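Local coordinates for PGRP-Hd - Peptidoglycan recognition protein homologue (Alvinella pompejana, PDB 3EP1), which probably recognises bacterial peptidoglycan in innate immunity, having a fold of the N-acetylmuramoyl-L-alanine amidase family, at residues 28-33 against 150-155; 32-37 against 112-117. All blocks are in the same frame, centred on the assembly; numbering follows the deposited sequence.

Contact 1. Residues 28-33 against 150-155; sequences EIFLWQ and RLRTTP
E28 OE2 takes a hydrogen bond, part of a salt bridge, from R152 NE at 2.7 Å. OE2 sits at the edge of the R152 guanidinium, in its plane, while NE comes in from above the carboxylate plane, 39° out of it. With E28 CG set between the backbone N and the carbonyl carbon (chi1 56°), the extended chain beyond it carries the carboxylate to R152 NE, which its own extended chain brings there from the neighbouring strand. The other oxygen, E28 OE1, forms a salt bridge with R106. This buried carboxylate is thus shared by two arginines whose charged groups come close to each other, and its one negative charge probably eases their repulsion. On the same face, F30 runs alongside R152 in the same direction: F30 CE1 reaches R152 CD at 3.5 Å, with ring and guanidinium planes 26° apart. R152 NH1 also lies over the centre of the R150 guanidinium.

These side chains stand on a parallel pairing of strand 26-33 with 149-152, outermost within this chain in the mixed central sheet of the amidase-like fold. R150 O accepts from I29 N at 3.0 Å, R152 N gives to I29 O at 2.8 Å, and R152 O accepts from L31 N at 3.0 Å.

The other face is apolar. L151 CD1 presses tightly on I29 CG2 at 3.4 Å and touches L31 CG at 3.7 Å, while F162 and L166 of helix 160-167 pack on L31.

Past the ladder, T153 OG1 donates to L31 O at 2.9 Å and is also hydrogen-bonded to S158; the next residue, T154, is the N-cap of helix 155-158.

Contact 2. Residues 32-37 against 112-117; sequences WQTGPD and GVAVIG
W32 and V115 carry the shortest backbone bond here, V115 N to W32 O at 2.7 Å. It belongs to a parallel ladder in which W32 N gives to V113 O and T34 N gives to V115 O, each at 3.0 Å. CA-H...O contacts accompany the pairing: A114 CA lies 3.0 Å from the same W32 O, and Q33 CA approaches V115 O.

Beyond V115 the ladder gives way to a side-chain bond and a weak backbone bond. T34 OG1 accepts from G117 N at 3.0 Å, taking the place of a main-chain acceptor. The hydroxyl lies between the backbone N and the carbonyl carbon (chi1 57°), close to I116 CA, and it is also hydrogen-bonded to T38 OG1, so two groups grip it. The weak bond runs from G35 N to G117 O at 2.9 Å. Both glycines have positive phi, 98° at G35 and 146° at G117, with backbone angles that would jam a CB against the preceding carbonyl.

Side-chain packing is lighter. V115 CG2 touches W32 O and lies 3.5 Å from Q33 CA, and Q33 CB comes up beside the same methyl at 3.9 Å. The Q33 chain runs extended beyond CG; its OE1 bonds to the backbone of F119, just after 112-117. T34 CG2 is only loosely near A114 CB.

The pairing lies in the interior of the mixed sheet. Strand 82-84 flanks 110-115 on its other edge, with I84 against V113 and L83 against A114, while helix 59-72 lies against the end of the pairing, L66 meeting T34 and T59 meeting I116.

Overall arrangement
From the N terminus, strand 26-33 comes early in the chain and supplies one side of both contacts. The chain then passes through helix 59-72 and strands 82-84 and 90-92 before strand 110-115 returns to it; contact 2 closes this loop of 74 residues. Helix 126-141 follows, and strand 149-152 comes back to the other edge of 26-33, closing the longer loop of contact 1, within which the loop of contact 2 nests. The two share W32 and Q33 and have centres about 11 Å apart. Strand 26-33 is flanked in the sheet by 110-115 and 149-152; I29 and L31 pack on V113 and V115, and F30 O probably accepts a hydrogen bond from V113 N.

Contact 1. Residues 28-33 against 150-155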
ATOM      1  N   GLU A  28       5.074  -7.230  13.915  1.00 23.65           N
ATOM      2  CA  GLU A  28       4.295  -8.462  13.841  1.00 23.91           C
ATOM      3  C   GLU A  28       2.790  -8.264  13.637  1.00 22.01           C
ATOM      4  O   GLU A  28       2.194  -7.313  14.136  1.00 20.42           O
ATOM      5  CB  GLU A  28       4.571  -9.350  15.067  1.00 24.79           C
ATOM      6  CG  GLU A  28       4.337  -8.707  16.421  1.00 27.37           C
ATOM      7  CD  GLU A  28       5.040  -9.470  17.533  1.00 26.86           C
ATOM      8  OE1 GLU A  28       4.918  -9.082  18.713  1.00 26.01           O
ATOM      9  OE2 GLU A  28       5.723 -10.464  17.212  1.00 28.47           O
ATOM     10  N   ILE A  29       2.192  -9.168  12.871  1.00 21.22           N
ATOM     11  CA  ILE A  29       0.764  -9.117  12.578  1.00 21.40           C
ATOM     12  C   ILE A  29       0.046 -10.285  13.248  1.00 20.48           C
ATOM     13  O   ILE A  29       0.361 -11.446  12.986  1.00 21.04           O
ATOM     14  CB  ILE A  29       0.493  -9.199  11.054  1.00 21.75           C
ATOM     15  CG1 ILE A  29       1.047  -7.965  10.335  1.00 23.81           C
ATOM     16  CG2 ILE A  29      -0.998  -9.311  10.804  1.00 22.47           C
ATOM     17  CD1 ILE A  29       2.551  -7.881  10.266  1.00 23.55           C
ATOM     18  N   PHE A  30      -0.917  -9.982  14.108  1.00 19.70           N
ATOM     19  CA  PHE A  30      -1.669 -11.030  14.792  1.00 19.26           C
ATOM     20  C   PHE A  30      -2.996 -11.289  14.101  1.00 18.87           C
ATOM     21  O   PHE A  30      -3.803 -10.377  13.943  1.00 15.95           O
ATOM     22  CB  PHE A  30      -1.904 -10.643  16.256  1.00 17.51           C
ATOM     23  CG  PHE A  30      -0.657 -10.653  17.086  1.00 19.67           C
ATOM     24  CD1 PHE A  30       0.038 -11.844  17.302  1.00 19.87           C
ATOM     25  CD2 PHE A  30      -0.148  -9.475  17.617  1.00 18.18           C
ATOM     26  CE1 PHE A  30       1.223 -11.859  18.031  1.00 20.14           C
ATOM     27  CE2 PHE A  30       1.040  -9.477  18.352  1.00 20.74           C
ATOM     28  CZ  PHE A  30       1.725 -10.672  18.557  1.00 20.64           C
ATOM     29  N   LEU A  31      -3.215 -12.540  13.696  1.00 19.08           N
ATOM     30  CA  LEU A  31      -4.440 -12.933  13.005  1.00 20.03           C
ATOM     31  C   LEU A  31      -5.494 -13.558  13.909  1.00 19.29           C
ATOM     32  O   LEU A  31      -5.227 -14.534  14.613  1.00 22.30           O
ATOM     33  CB  LEU A  31      -4.122 -13.908  11.866  1.00 21.25           C
ATOM     34  CG  LEU A  31      -3.821 -13.336  10.476  1.00 25.62           C
ATOM     35  CD1 LEU A  31      -3.619 -14.480   9.497  1.00 26.70           C
ATOM     36  CD2 LEU A  31      -4.972 -12.464  10.002  1.00 22.91           C
ATOM     37  N   TRP A  32      -6.691 -12.986  13.882  1.00 16.74           N
ATOM     38  CA  TRP A  32      -7.812 -13.471  14.682  1.00 18.70           C
ATOM     39  C   TRP A  32      -9.031 -13.606  13.802  1.00 18.52           C
ATOM     40  O   TRP A  32      -9.266 -12.766  12.948  1.00 20.35           O
ATOM     41  CB  TRP A  32      -8.165 -12.493  15.797  1.00 17.37           C
ATOM     42  CG  TRP A  32      -7.163 -12.386  16.869  1.00 18.68           C
ATOM     43  CD1 TRP A  32      -6.010 -11.660  16.851  1.00 19.50           C
ATOM     44  CD2 TRP A  32      -7.229 -13.012  18.154  1.00 19.75           C
ATOM     45  NE1 TRP A  32      -5.354 -11.790  18.050  1.00 20.13           N
ATOM     46  CE2 TRP A  32      -6.078 -12.615  18.869  1.00 17.93           C
ATOM     47  CE3 TRP A  32      -8.154 -13.870  18.771  1.00 19.39           C
ATOM     48  CZ2 TRP A  32      -5.823 -13.043  20.175  1.00 17.93           C
ATOM     49  CZ3 TRP A  32      -7.901 -14.296  20.070  1.00 19.54           C
ATOM     50  CH2 TRP A  32      -6.743 -13.879  20.758  1.00 18.66           C
ATOM     51  N   GLN A  33      -9.810 -14.656  14.019  1.00 21.20           N
ATOM     52  CA  GLN A  33     -11.023 -14.869  13.247  1.00 21.76           C
ATOM     53  C   GLN A  33     -12.181 -14.360  14.103  1.00 23.12           C
ATOM     54  O   GLN A  33     -12.134 -14.483  15.331  1.00 22.98           O
ATOM     55  CB  GLN A  33     -11.222 -16.356  12.974  1.00 21.77           C
ATOM     56  CG  GLN A  33     -11.785 -17.122  14.159  1.00 22.88           C
ATOM     57  CD  GLN A  33     -11.923 -18.604  13.894  1.00 23.21           C
ATOM     58  OE1 GLN A  33     -12.473 -19.016  12.877  1.00 23.75           O
ATOM     59  NE2 GLN A  33     -11.430 -19.415  14.820  1.00 24.83           N
ATOM     60  N   ARG A 150       6.421 -10.776  11.042  1.00 31.16           N
ATOM     61  CA  ARG A 150       5.900 -12.136  10.993  1.00 31.67           C
ATOM     62  C   ARG A 150       4.390 -12.195  11.235  1.00 30.42           C
ATOM     63  O   ARG A 150       3.864 -11.547  12.142  1.00 30.15           O
ATOM     64  CB  ARG A 150       6.607 -13.018  12.028  1.00 34.43           C
ATOM     65  CG  ARG A 150       8.095 -13.185  11.796  1.00 38.13           C
ATOM     66  CD  ARG A 150       8.742 -14.053  12.868  1.00 41.18           C
ATOM     67  NE  ARG A 150       8.297 -15.447  12.828  1.00 45.26           N
ATOM     68  CZ  ARG A 150       8.767 -16.402  13.630  1.00 46.62           C
ATOM     69  NH1 ARG A 150       9.700 -16.111  14.532  1.00 47.25           N
ATOM     70  NH2 ARG A 150       8.307 -17.647  13.539  1.00 47.19           N
ATOM     71  N   LEU A 151       3.704 -12.980  10.414  1.00 28.01           N
ATOM     72  CA  LEU A 151       2.268 -13.164  10.549  1.00 27.49           C
ATOM     73  C   LEU A 151       2.102 -14.263  11.602  1.00 27.15           C
ATOM     74  O   LEU A 151       2.366 -15.445  11.334  1.00 27.79           O
ATOM     75  CB  LEU A 151       1.680 -13.606   9.213  1.00 28.27           C
ATOM     76  CG  LEU A 151       0.160 -13.664   9.086  1.00 29.69           C
ATOM     77  CD1 LEU A 151      -0.423 -12.292   9.315  1.00 29.19           C
ATOM     78  CD2 LEU A 151      -0.218 -14.170   7.709  1.00 28.07           C
ATOM     79  N   ARG A 152       1.677 -13.865  12.798  1.00 23.73           N
ATOM     80  CA  ARG A 152       1.507 -14.787  13.914  1.00 23.16           C
ATOM     81  C   ARG A 152       0.059 -15.175  14.225  1.00 22.02           C
ATOM     82  O   ARG A 152      -0.833 -14.335  14.194  1.00 20.64           O
ATOM     83  CB  ARG A 152       2.107 -14.173  15.181  1.00 22.44           C
ATOM     84  CG  ARG A 152       3.581 -13.825  15.123  1.00 27.94           C
ATOM     85  CD  ARG A 152       4.006 -13.246  16.481  1.00 32.93           C
ATOM     86  NE  ARG A 152       5.450 -13.117  16.644  1.00 34.75           N
ATOM     87  CZ  ARG A 152       6.312 -14.115  16.475  1.00 37.54           C
ATOM     88  NH1 ARG A 152       5.876 -15.320  16.131  1.00 39.49           N
ATOM     89  NH2 ARG A 152       7.610 -13.914  16.662  1.00 39.18           N
ATOM     90  N   THR A 153      -0.152 -16.449  14.549  1.00 21.27           N
ATOM     91  CA  THR A 153      -1.469 -16.960  14.924  1.00 20.93           C
ATOM     92  C   THR A 153      -1.412 -18.410  15.425  1.00 22.38           C
ATOM     93  O   THR A 153      -0.352 -19.031  15.445  1.00 21.11           O
ATOM     94  CB  THR A 153      -2.476 -16.883  13.749  1.00 21.92           C
ATOM     95  OG1 THR A 153      -3.809 -17.053  14.254  1.00 21.46           O
ATOM     96  CG2 THR A 153      -2.195 -17.969  12.718  1.00 18.39           C
ATOM     97  N   THR A 154      -2.565 -18.924  15.844  1.00 23.93           N
ATOM     98  CA  THR A 154      -2.713 -20.294  16.335  1.00 23.64           C
ATOM     99  C   THR A 154      -4.116 -20.753  15.937  1.00 25.03           C
ATOM    100  O   THR A 154      -4.944 -19.939  15.527  1.00 25.17           O
ATOM    101  CB  THR A 154      -2.593 -20.384  17.882  1.00 23.39           C
ATOM    102  OG1 THR A 154      -3.648 -19.640  18.492  1.00 22.39           O
ATOM    103  CG2 THR A 154      -1.264 -19.837  18.357  1.00 22.82           C
ATOM    104  N   PRO A 155      -4.404 -22.061  16.037  1.00 25.66           N
ATOM    105  CA  PRO A 155      -5.746 -22.517  15.662  1.00 25.66           C
ATOM    106  C   PRO A 155      -6.849 -21.888  16.505  1.00 25.02           C
ATOM    107  O   PRO A 155      -7.969 -21.693  16.031  1.00 24.49           O
ATOM    108  CB  PRO A 155      -5.662 -24.037  15.841  1.00 26.48           C
ATOM    109  CG  PRO A 155      -4.598 -24.200  16.886  1.00 27.92           C
ATOM    110  CD  PRO A 155      -3.561 -23.193  16.455  1.00 25.71           C
TER

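Contact 2. Residues 32-37 against 112-117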
ATOM      1  N   TRP A  32      -6.691 -12.986  13.882  1.00 16.74           N
ATOM      2  CA  TRP A  32      -7.812 -13.471  14.682  1.00 18.70           C
ATOM      3  C   TRP A  32      -9.031 -13.606  13.802  1.00 18.52           C
ATOM      4  O   TRP A  32      -9.266 -12.766  12.948  1.00 20.35           O
ATOM      5  CB  TRP A  32      -8.165 -12.493  15.797  1.00 17.37           C
ATOM      6  CG  TRP A  32      -7.163 -12.386  16.869  1.00 18.68           C
ATOM      7  CD1 TRP A  32      -6.010 -11.660  16.851  1.00 19.50           C
ATOM      8  CD2 TRP A  32      -7.229 -13.012  18.154  1.00 19.75           C
ATOM      9  NE1 TRP A  32      -5.354 -11.790  18.050  1.00 20.13           N
ATOM     10  CE2 TRP A  32      -6.078 -12.615  18.869  1.00 17.93           C
ATOM     11  CE3 TRP A  32      -8.154 -13.870  18.771  1.00 19.39           C
ATOM     12  CZ2 TRP A  32      -5.823 -13.043  20.175  1.00 17.93           C
ATOM     13  CZ3 TRP A  32      -7.901 -14.296  20.070  1.00 19.54           C
ATOM     14  CH2 TRP A  32      -6.743 -13.879  20.758  1.00 18.66           C
ATOM     15  N   GLN A  33      -9.810 -14.656  14.019  1.00 21.20           N
ATOM     16  CA  GLN A  33     -11.023 -14.869  13.247  1.00 21.76           C
ATOM     17  C   GLN A  33     -12.181 -14.360  14.103  1.00 23.12           C
ATOM     18  O   GLN A  33     -12.134 -14.483  15.331  1.00 22.98           O
ATOM     19  CB  GLN A  33     -11.222 -16.356  12.974  1.00 21.77           C
ATOM     20  CG  GLN A  33     -11.785 -17.122  14.159  1.00 22.88           C
ATOM     21  CD  GLN A  33     -11.923 -18.604  13.894  1.00 23.21           C
ATOM     22  OE1 GLN A  33     -12.473 -19.016  12.877  1.00 23.75           O
ATOM     23  NE2 GLN A  33     -11.430 -19.415  14.820  1.00 24.83           N
ATOM     24  N   THR A  34     -13.207 -13.786  13.477  1.00 22.43           N
ATOM     25  CA  THR A  34     -14.347 -13.308  14.250  1.00 23.86           C
ATOM     26  C   THR A  34     -15.185 -14.496  14.729  1.00 25.95           C
ATOM     27  O   THR A  34     -16.020 -14.369  15.626  1.00 27.66           O
ATOM     28  CB  THR A  34     -15.205 -12.303  13.449  1.00 22.47           C
ATOM     29  OG1 THR A  34     -15.659 -12.893  12.227  1.00 18.98           O
ATOM     30  CG2 THR A  34     -14.380 -11.064  13.140  1.00 21.04           C
ATOM     31  N   GLY A  35     -14.948 -15.657  14.130  1.00 27.29           N
ATOM     32  CA  GLY A  35     -15.632 -16.860  14.560  1.00 29.59           C
ATOM     33  C   GLY A  35     -16.852 -17.336  13.804  1.00 32.47           C
ATOM     34  O   GLY A  35     -17.459 -16.597  13.023  1.00 31.45           O
ATOM     35  N   PRO A  36     -17.229 -18.602  14.022  1.00 34.37           N
ATOM     36  CA  PRO A  36     -18.394 -19.208  13.371  1.00 36.84           C
ATOM     37  C   PRO A  36     -19.657 -18.479  13.822  1.00 37.93           C
ATOM     38  O   PRO A  36     -20.629 -18.381  13.080  1.00 38.94           O
ATOM     39  CB  PRO A  36     -18.344 -20.655  13.862  1.00 36.72           C
ATOM     40  CG  PRO A  36     -17.760 -20.508  15.243  1.00 36.01           C
ATOM     41  CD  PRO A  36     -16.622 -19.539  14.985  1.00 35.37           C
ATOM     42  N   ASP A  37     -19.618 -17.958  15.046  1.00 39.37           N
ATOM     43  CA  ASP A  37     -20.746 -17.218  15.613  1.00 40.79           C
ATOM     44  C   ASP A  37     -20.793 -15.751  15.156  1.00 40.31           C
ATOM     45  O   ASP A  37     -21.351 -14.901  15.845  1.00 40.39           O
ATOM     46  CB  ASP A  37     -20.690 -17.280  17.136  1.00 40.33           C
ATOM     47  N   GLY A 112      -3.242  -5.797  14.646  1.00 14.58           N
ATOM     48  CA  GLY A 112      -4.220  -6.849  14.821  1.00 15.42           C
ATOM     49  C   GLY A 112      -5.168  -6.847  13.645  1.00 14.79           C
ATOM     50  O   GLY A 112      -5.775  -5.829  13.335  1.00 14.86           O
ATOM     51  N   VAL A 113      -5.279  -7.985  12.978  1.00 15.09           N
ATOM     52  CA  VAL A 113      -6.159  -8.108  11.834  1.00 14.84           C
ATOM     53  C   VAL A 113      -7.180  -9.204  12.093  1.00 14.21           C
ATOM     54  O   VAL A 113      -6.824 -10.337  12.389  1.00 14.59           O
ATOM     55  CB  VAL A 113      -5.384  -8.465  10.548  1.00 14.50           C
ATOM     56  CG1 VAL A 113      -6.349  -8.561   9.380  1.00 19.48           C
ATOM     57  CG2 VAL A 113      -4.315  -7.428  10.257  1.00 15.06           C
ATOM     58  N   ALA A 114      -8.452  -8.859  11.992  1.00 15.52           N
ATOM     59  CA  ALA A 114      -9.513  -9.835  12.195  1.00 16.64           C
ATOM     60  C   ALA A 114     -10.000 -10.298  10.834  1.00 17.26           C
ATOM     61  O   ALA A 114     -10.172  -9.481   9.928  1.00 17.51           O
ATOM     62  CB  ALA A 114     -10.666  -9.213  12.963  1.00 14.54           C
ATOM     63  N   VAL A 115     -10.191 -11.608  10.683  1.00 18.20           N
ATOM     64  CA  VAL A 115     -10.704 -12.161   9.433  1.00 19.46           C
ATOM     65  C   VAL A 115     -12.143 -12.589   9.717  1.00 20.60           C
ATOM     66  O   VAL A 115     -12.412 -13.413  10.597  1.00 21.18           O
ATOM     67  CB  VAL A 115      -9.838 -13.346   8.920  1.00 19.61           C
ATOM     68  CG1 VAL A 115      -8.467 -12.825   8.524  1.00 18.38           C
ATOM     69  CG2 VAL A 115      -9.712 -14.431   9.980  1.00 17.52           C
ATOM     70  N   ILE A 116     -13.065 -12.002   8.967  1.00 20.61           N
ATOM     71  CA  ILE A 116     -14.480 -12.235   9.169  1.00 20.36           C
ATOM     72  C   ILE A 116     -15.020 -13.589   8.740  1.00 21.65           C
ATOM     73  O   ILE A 116     -15.238 -13.837   7.562  1.00 21.39           O
ATOM     74  CB  ILE A 116     -15.285 -11.105   8.502  1.00 18.51           C
ATOM     75  CG1 ILE A 116     -14.730  -9.750   8.965  1.00 18.33           C
ATOM     76  CG2 ILE A 116     -16.747 -11.228   8.868  1.00 20.62           C
ATOM     77  CD1 ILE A 116     -15.402  -8.529   8.361  1.00 14.72           C
ATOM     78  N   GLY A 117     -15.250 -14.455   9.720  1.00 23.87           N
ATOM     79  CA  GLY A 117     -15.772 -15.779   9.436  1.00 24.59           C
ATOM     80  C   GLY A 117     -15.253 -16.850  10.374  1.00 24.57           C
ATOM     81  O   GLY A 117     -14.636 -16.543  11.393  1.00 23.26           O
TER